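Local coordinates for protein FimX (PDB 3HV8) that is an EAL-domain protein of Pseudomonas aeruginosa, here as its EAL domain alone with the ligand C2E in its pocket, at residues 213-218 with 240-245. Numbering follows the deposited sequence. Where two conformers were deposited one is given.
Sequences GLIAEL and WQAGAT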
loop_
_atom_site.group_PDB
_atom_site.type_symbol
_atom_site.label_atom_id
_atom_site.label_comp_id
_atom_site.label_asym_id
_atom_site.label_seq_id
_atom_site.Cartn_x
_atom_site.Cartn_y
_atom_site.Cartn_z
ATOM N N GLY A 213 -12.961 -7.049 -17.084
ATOM C CA GLY A 213 -13.421 -8.247 -16.393
ATOM C C GLY A 213 -12.886 -8.374 -14.975
ATOM O O GLY A 213 -13.576 -8.827 -14.060
ATOM N N LEU A 214 -11.635 -7.972 -14.794
ATOM C CA LEU A 214 -10.993 -8.036 -13.489
ATOM C C LEU A 214 -11.693 -7.093 -12.516
ATOM O O LEU A 214 -12.066 -7.488 -11.402
ATOM C CB LEU A 214 -9.528 -7.656 -13.641
ATOM C CG LEU A 214 -8.648 -7.744 -12.414
ATOM C CD1 LEU A 214 -8.666 -9.166 -11.886
ATOM C CD2 LEU A 214 -7.231 -7.329 -12.775
ATOM N N ILE A 215 -11.859 -5.846 -12.935
ATOM C CA ILE A 215 -12.589 -4.855 -12.160
ATOM C C ILE A 215 -14.006 -5.332 -11.845
ATOM O O ILE A 215 -14.461 -5.230 -10.702
ATOM C CB ILE A 215 -12.589 -3.486 -12.888
ATOM C CG1 ILE A 215 -11.160 -2.931 -12.930
ATOM C CG2 ILE A 215 -13.562 -2.516 -12.231
ATOM C CD1 ILE A 215 -10.987 -1.698 -13.809
ATOM N N ALA A 216 -14.693 -5.892 -12.840
ATOM C CA ALA A 216 -16.064 -6.315 -12.623
ATOM C C ALA A 216 -16.156 -7.408 -11.565
ATOM O O ALA A 216 -17.053 -7.397 -10.717
ATOM C CB ALA A 216 -16.681 -6.789 -13.925
ATOM N N GLU A 217 -15.211 -8.342 -11.594
ATOM C CA GLU A 217 -15.238 -9.429 -10.634
ATOM C C GLU A 217 -14.887 -8.978 -9.212
ATOM O O GLU A 217 -15.465 -9.469 -8.243
ATOM C CB GLU A 217 -14.355 -10.596 -11.075
ATOM C CG GLU A 217 -14.466 -11.789 -10.123
ATOM C CD GLU A 217 -15.901 -12.273 -9.957
ATOM O OE1 GLU A 217 -16.679 -12.158 -10.929
ATOM O OE2 GLU A 217 -16.256 -12.768 -8.861
ATOM N N LEU A 218 -13.954 -8.034 -9.091
ATOM C CA LEU A 218 -13.670 -7.443 -7.785
ATOM C C LEU A 218 -14.917 -6.790 -7.193
ATOM O O LEU A 218 -15.222 -6.956 -6.011
ATOM C CB LEU A 218 -12.568 -6.404 -7.902
ATOM C CG LEU A 218 -11.182 -6.989 -8.118
ATOM C CD1 LEU A 218 -10.199 -5.888 -8.515
ATOM C CD2 LEU A 218 -10.739 -7.729 -6.862
ATOM N N TRP A 240 -11.998 4.943 -15.877
ATOM C CA TRP A 240 -13.227 5.563 -15.414
ATOM C C TRP A 240 -14.444 4.864 -16.031
ATOM O O TRP A 240 -15.438 4.609 -15.343
ATOM C CB TRP A 240 -13.207 7.063 -15.747
ATOM C CG TRP A 240 -14.093 7.902 -14.872
ATOM C CD1 TRP A 240 -13.706 8.682 -13.822
ATOM C CD2 TRP A 240 -15.512 8.048 -14.982
ATOM N NE1 TRP A 240 -14.798 9.307 -13.270
ATOM C CE2 TRP A 240 -15.920 8.934 -13.961
ATOM C CE3 TRP A 240 -16.476 7.528 -15.848
ATOM C CZ2 TRP A 240 -17.249 9.303 -13.783
ATOM C CZ3 TRP A 240 -17.797 7.892 -15.665
ATOM C CH2 TRP A 240 -18.172 8.770 -14.640
ATOM N N GLN A 241 -14.362 4.531 -17.318
ATOM C CA GLN A 241 -15.452 3.832 -17.985
ATOM C C GLN A 241 -15.549 2.367 -17.569
ATOM O O GLN A 241 -16.635 1.787 -17.569
ATOM C CB GLN A 241 -15.310 3.963 -19.499
ATOM C CG GLN A 241 -15.331 5.408 -19.940
ATOM C CD GLN A 241 -16.662 6.093 -19.661
ATOM O OE1 GLN A 241 -16.708 7.283 -19.346
ATOM N NE2 GLN A 241 -17.751 5.347 -19.788
ATOM N N ALA A 242 -14.411 1.780 -17.199
ATOM C CA ALA A 242 -14.382 0.398 -16.724
ATOM C C ALA A 242 -14.931 0.275 -15.297
ATOM O O ALA A 242 -15.197 -0.829 -14.817
ATOM C CB ALA A 242 -12.975 -0.173 -16.820
ATOM N N GLY A 243 -15.101 1.409 -14.622
ATOM C CA GLY A 243 -15.725 1.427 -13.308
ATOM C C GLY A 243 -14.786 1.386 -12.105
ATOM O O GLY A 243 -15.243 1.241 -10.965
ATOM N N ALA A 244 -13.490 1.546 -12.334
ATOM C CA ALA A 244 -12.524 1.574 -11.223
ATOM C C ALA A 244 -12.995 2.522 -10.118
ATOM O O ALA A 244 -13.425 3.652 -10.404
ATOM C CB ALA A 244 -11.173 2.024 -11.730
ATOM N N THR A 245 -12.901 2.111 -8.851
ATOM C CA THR A 245 -13.325 3.025 -7.787
ATOM C C THR A 245 -12.278 4.089 -7.433
ATOM O O THR A 245 -12.641 5.186 -6.998
ATOM C CB THR A 245 -13.856 2.328 -6.510
ATOM O OG1 THR A 245 -13.072 1.176 -6.245
ATOM C CG2 THR A 245 -15.302 1.886 -6.712
#
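Ile-215 carries this contact from the side of helix 205-220, and each of its two branches meets a different part of segment 240-245. Ile-215 projects from its helix toward segment 240-245. CG2 lies anti to the backbone N and rests on the main chain where helix 233-242 ends. Its nearest atom there is the carbonyl O of Ala-242, with CG2 to O at 3.5 Å. Just beyond, Ile-215 CG2 is 4.1 Å from Ala-244 N. The other branch runs beside the backbone N (chi1 -66°), and chi2 of 171° extends it fully. This carries CD1 out to two methyl groups. Ile-215 CD1 lies 3.9 Å from Ala-242 CB and 4.3 Å from Ala-244 CB. The methyl of Ala-242 points toward the helix, while that of Ala-244 is turned across the line of approach. The interaction is van der Waals packing, and 134 Å² is buried, both sides summed.

Gly-243 follows the last helical turn with a positive phi of 95°, and the chain leaves the helix there toward Ala-244. Two bonds reach back into the last turn, a Schellman motif. The bond within the segment, Gly-243 N to Trp-240 O, is weak at 3.3 Å. Arg-44 NH1 also hydrogen-bonds to Trp-240 O and to Ala-244 O, tying the turn to a neighbouring loop. On the adjacent barrel strand 224-227, Ile-215 also touches Ser-225 and Ala-244 touches Val-227.

The packing joins two successive outer helices through the C-terminal end of the second, just before strand 246-247. Strands 224-227 and 246-247 pair in parallel, with helix 233-242 as their beta-alpha-beta crossover. This is a contact within the beta-alpha repeat pattern of the TIM-barrel-like EAL domain, with one outer helix set against the end of the next and the turn into the following strand.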